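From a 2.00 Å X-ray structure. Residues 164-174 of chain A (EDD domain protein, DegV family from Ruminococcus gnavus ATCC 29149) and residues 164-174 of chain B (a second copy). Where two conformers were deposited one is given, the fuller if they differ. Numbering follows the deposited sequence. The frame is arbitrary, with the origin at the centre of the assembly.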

# COMPACT_ATOMS: atom_id res chain seq x y z
N VAL A 164 -3.17 13.33 1.95
CA VAL A 164 -2.08 12.37 1.81
C VAL A 164 -2.62 10.95 1.88
O VAL A 164 -2.29 10.10 1.04
CB VAL A 164 -1.00 12.63 2.88
CG1 VAL A 164 0.00 11.49 2.90
CG2 VAL A 164 -0.30 13.96 2.61
N GLU A 165 -3.47 10.67 2.87
CA GLU A 165 -3.98 9.32 3.06
C GLU A 165 -4.83 8.87 1.87
O GLU A 165 -4.69 7.75 1.37
CB GLU A 165 -4.80 9.24 4.35
CG GLU A 165 -5.58 7.94 4.51
CD GLU A 165 -6.25 7.83 5.88
OE1 GLU A 165 -6.39 8.85 6.57
OE2 GLU A 165 -6.64 6.70 6.26
N SER A 166 -5.73 9.74 1.39
CA SER A 166 -6.61 9.36 0.29
C SER A 166 -5.84 9.18 -1.01
O SER A 166 -6.18 8.30 -1.82
CB SER A 166 -7.72 10.39 0.11
OG SER A 166 -8.61 10.39 1.21
N VAL A 167 -4.83 10.01 -1.25
CA VAL A 167 -4.07 9.90 -2.48
C VAL A 167 -3.17 8.67 -2.44
O VAL A 167 -2.98 7.99 -3.46
CB VAL A 167 -3.27 11.19 -2.75
CG1 VAL A 167 -2.34 11.01 -3.93
CG2 VAL A 167 -4.23 12.35 -3.01
N GLU A 168 -2.60 8.36 -1.28
CA GLU A 168 -1.81 7.14 -1.18
C GLU A 168 -2.68 5.90 -1.36
O GLU A 168 -2.20 4.88 -1.87
CB GLU A 168 -1.05 7.09 0.15
CG GLU A 168 0.07 8.12 0.28
CD GLU A 168 1.31 7.76 -0.52
OE1 GLU A 168 1.35 6.67 -1.13
OE2 GLU A 168 2.26 8.59 -0.54
N CYS A 169 -3.95 5.96 -0.95
CA CYS A 169 -4.86 4.85 -1.22
C CYS A 169 -5.14 4.73 -2.72
O CYS A 169 -5.14 3.63 -3.27
CB CYS A 169 -6.17 5.03 -0.45
SG CYS A 169 -7.51 3.91 -0.99
N TYR A 170 -5.39 5.86 -3.39
CA TYR A 170 -5.62 5.82 -4.83
C TYR A 170 -4.41 5.26 -5.56
O TYR A 170 -4.56 4.50 -6.53
CB TYR A 170 -5.94 7.21 -5.37
CG TYR A 170 -5.96 7.23 -6.89
CD1 TYR A 170 -6.90 6.49 -7.60
CD2 TYR A 170 -5.00 7.94 -7.61
CE1 TYR A 170 -6.91 6.48 -8.98
CE2 TYR A 170 -5.01 7.94 -9.01
CZ TYR A 170 -5.96 7.20 -9.68
OH TYR A 170 -5.98 7.18 -11.06
N ILE A 171 -3.20 5.62 -5.13
CA ILE A 171 -1.99 5.08 -5.74
C ILE A 171 -1.97 3.56 -5.61
O ILE A 171 -1.59 2.85 -6.55
CB ILE A 171 -0.74 5.73 -5.11
CG1 ILE A 171 -0.65 7.21 -5.52
CG2 ILE A 171 0.53 4.98 -5.51
CD1 ILE A 171 0.53 7.94 -4.89
N GLU A 172 -2.39 3.05 -4.45
CA GLU A 172 -2.44 1.60 -4.25
C GLU A 172 -3.48 0.93 -5.15
O GLU A 172 -3.28 -0.20 -5.59
CB GLU A 172 -2.74 1.30 -2.78
CG GLU A 172 -2.68 -0.18 -2.42
CD GLU A 172 -4.06 -0.81 -2.31
OE1 GLU A 172 -5.06 -0.09 -2.47
OE2 GLU A 172 -4.14 -2.03 -2.06
N GLU A 173 -4.59 1.62 -5.43
CA GLU A 173 -5.60 1.08 -6.32
C GLU A 173 -5.22 1.22 -7.79
O GLU A 173 -5.75 0.48 -8.63
CB GLU A 173 -6.95 1.77 -6.08
CG GLU A 173 -7.41 1.75 -4.63
CD GLU A 173 -8.52 2.74 -4.35
OE1 GLU A 173 -8.65 3.74 -5.08
OE2 GLU A 173 -9.29 2.52 -3.38
N GLN A 174 -4.32 2.14 -8.11
CA GLN A 174 -4.01 2.48 -9.50
C GLN A 174 -3.10 1.44 -10.14
O GLN A 174 -2.11 1.01 -9.54
CB GLN A 174 -3.35 3.86 -9.54
CG GLN A 174 -3.19 4.45 -10.92
CD GLN A 174 -2.31 5.69 -10.92
OE1 GLN A 174 -1.14 5.63 -10.57
NE2 GLN A 174 -2.89 6.83 -11.30
N VAL B 164 -13.96 -3.64 0.49
CA VAL B 164 -12.74 -4.41 0.30
C VAL B 164 -11.59 -3.50 -0.11
O VAL B 164 -10.49 -3.57 0.44
CB VAL B 164 -12.96 -5.53 -0.74
CG1 VAL B 164 -11.63 -6.15 -1.14
CG2 VAL B 164 -13.91 -6.59 -0.19
N GLU B 165 -11.85 -2.61 -1.08
CA GLU B 165 -10.79 -1.73 -1.57
C GLU B 165 -10.34 -0.75 -0.50
O GLU B 165 -9.14 -0.49 -0.35
CB GLU B 165 -11.26 -0.99 -2.82
CG GLU B 165 -10.15 -0.67 -3.81
CD GLU B 165 -10.61 0.19 -4.98
OE1 GLU B 165 -9.90 0.21 -6.00
OE2 GLU B 165 -11.67 0.85 -4.87
N SER B 166 -11.29 -0.21 0.27
CA SER B 166 -10.94 0.76 1.30
C SER B 166 -10.15 0.11 2.43
O SER B 166 -9.21 0.70 2.97
CB SER B 166 -12.19 1.44 1.84
OG SER B 166 -12.56 2.55 1.04
N VAL B 167 -10.52 -1.11 2.81
CA VAL B 167 -9.83 -1.78 3.90
C VAL B 167 -8.42 -2.19 3.47
O VAL B 167 -7.47 -2.11 4.26
CB VAL B 167 -10.65 -2.97 4.42
CG1 VAL B 167 -9.86 -3.77 5.44
CG2 VAL B 167 -11.95 -2.47 5.05
N GLU B 168 -8.26 -2.64 2.22
CA GLU B 168 -6.92 -2.99 1.75
C GLU B 168 -6.02 -1.76 1.70
O GLU B 168 -4.81 -1.88 1.96
CB GLU B 168 -7.00 -3.66 0.38
CG GLU B 168 -7.60 -5.06 0.41
CD GLU B 168 -6.65 -6.12 0.96
OE1 GLU B 168 -5.47 -5.81 1.20
OE2 GLU B 168 -7.10 -7.28 1.14
N CYS B 169 -6.57 -0.59 1.39
CA CYS B 169 -5.80 0.64 1.46
C CYS B 169 -5.34 0.91 2.89
O CYS B 169 -4.18 1.27 3.13
CB CYS B 169 -6.63 1.82 0.96
SG CYS B 169 -6.72 2.04 -0.82
N TYR B 170 -6.25 0.75 3.86
CA TYR B 170 -5.88 0.96 5.25
C TYR B 170 -4.78 0.00 5.69
O TYR B 170 -3.85 0.40 6.39
CB TYR B 170 -7.12 0.81 6.15
CG TYR B 170 -6.78 0.73 7.62
CD1 TYR B 170 -6.31 1.84 8.31
CD2 TYR B 170 -6.90 -0.47 8.32
CE1 TYR B 170 -5.98 1.78 9.65
CE2 TYR B 170 -6.57 -0.54 9.67
CZ TYR B 170 -6.11 0.58 10.33
OH TYR B 170 -5.79 0.51 11.67
N ILE B 171 -4.88 -1.27 5.27
CA ILE B 171 -3.87 -2.26 5.64
C ILE B 171 -2.49 -1.81 5.19
O ILE B 171 -1.50 -1.96 5.92
CB ILE B 171 -4.24 -3.64 5.06
CG1 ILE B 171 -5.49 -4.19 5.76
CG2 ILE B 171 -3.07 -4.61 5.17
CD1 ILE B 171 -6.00 -5.48 5.18
N GLU B 172 -2.39 -1.24 3.98
CA GLU B 172 -1.10 -0.74 3.51
C GLU B 172 -0.60 0.43 4.36
O GLU B 172 0.61 0.61 4.51
CB GLU B 172 -1.20 -0.32 2.04
CG GLU B 172 0.14 0.02 1.40
CD GLU B 172 0.01 1.05 0.29
OE1 GLU B 172 -0.30 2.23 0.59
OE2 GLU B 172 0.24 0.69 -0.88
N GLU B 173 -1.52 1.23 4.91
CA GLU B 173 -1.14 2.31 5.81
C GLU B 173 -0.71 1.80 7.17
O GLU B 173 0.03 2.49 7.89
CB GLU B 173 -2.31 3.25 6.04
CG GLU B 173 -2.61 4.22 4.96
CD GLU B 173 -3.57 5.27 5.47
OE1 GLU B 173 -3.11 6.40 5.73
OE2 GLU B 173 -4.76 4.95 5.64
N GLN B 174 -1.22 0.65 7.57
CA GLN B 174 -1.14 0.20 8.96
C GLN B 174 0.25 -0.34 9.26
O GLN B 174 0.79 -1.15 8.50
CB GLN B 174 -2.20 -0.86 9.22
CG GLN B 174 -2.46 -1.14 10.69
CD GLN B 174 -3.27 -2.41 10.89
OE1 GLN B 174 -2.92 -3.47 10.37
NE2 GLN B 174 -4.36 -2.31 11.65
O HOH W 1 -7.15 -1.35 -2.52
O HOH W 2 -7.60 -1.69 -7.41

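The two copies are joined covalently: A:Cys169 SG lies 2.0 Å from B:Cys169 SG, the length of a disulfide, and the torsion about the S–S bond is 71°. The same residue from each chain supplies the sulfur, yet the bridge is not symmetric in detail. A:Cys169 adopts chi1 of 167° (t), whereas B:Cys169 adopts -81° (m), so the two half-cystines reach the bond by different rotamers. In both, the CA-to-CB bond points sideways relative to the partner helix.

The backbone geometry explains why these residues can meet. Residues 164-173 of each chain are helical, with i to i+4 hydrogen bonds such as A:Cys169 N to A:Glu165 O at 3.0 Å and B:Cys169 N to B:Glu165 O at 3.1 Å. The helix axes come within 9.4 Å and their N-to-C directions differ by 109°, so the helices cross steeply and contact is concentrated near the crossing. There the CA atoms of A:Cys169 and B:Cys169 are 5.1 Å apart. One helical turn away, the separations widen: A:Glu165 CA to B:Glu173 CA is 8.0 Å, and A:Glu173 CA to B:Glu165 CA is 7.6 Å. The two stretches together bury 475 Å².

Those flanking pairs set acid against acid. A:Glu165 has a sideways CA-to-CB bond, but its extended side chain (chi1 and chi2 both t) brings its end nearer the partner, placing A:Glu165 OE2 2.6 Å from B:Glu173 OE2. Two carboxylate oxygens this close would repel if both groups were fully charged; a proton held by one of the acids probably relieves the repulsion, although the coordinates do not locate it. The counterpart pair is looser: A:Glu173 OE2 is 3.3 Å from B:Glu165 OE2, two acceptors that are not hydrogen-bonded to each other. Here B:Glu165 OE1 and OE2 both find hydrogen bonds elsewhere in the structure.

A:Glu172 points toward the other helix and buries more area in the contact than any other residue of its stretch. Its OE1 approaches B:Cys169 SG at 3.2 Å, placing a polar oxygen beside the disulfide, while A:Glu172 CG lies 3.4 Å from B:Glu172 OE2. No clear direct hydrogen bond crosses between the stretches; two waters provide polar links between them. Water 1 donates to A:Glu172 OE1 at 2.4 Å, a very short distance, and to B:Glu165 O at 3.1 Å, tying a side chain of one helix to the backbone of the other. Water 2 donates to A:Glu173 O at 3.1 Å and, weakly, to B:Glu165 OE1 at 3.3 Å.

Away from this face, A:Tyr170 and B:Tyr170 direct their CA-to-CB bonds away from the partner. Each hydroxyl accepts from a glutamine in its own chain: A:Gln174 NE2 to A:Tyr170 OH is a weak hydrogen bond at 3.1 Å, and B:Gln174 NE2 to B:Tyr170 OH measures 3.2 Å. Both glutamines have left helical phi/psi, so these bonds link each helix to the residue just beyond it.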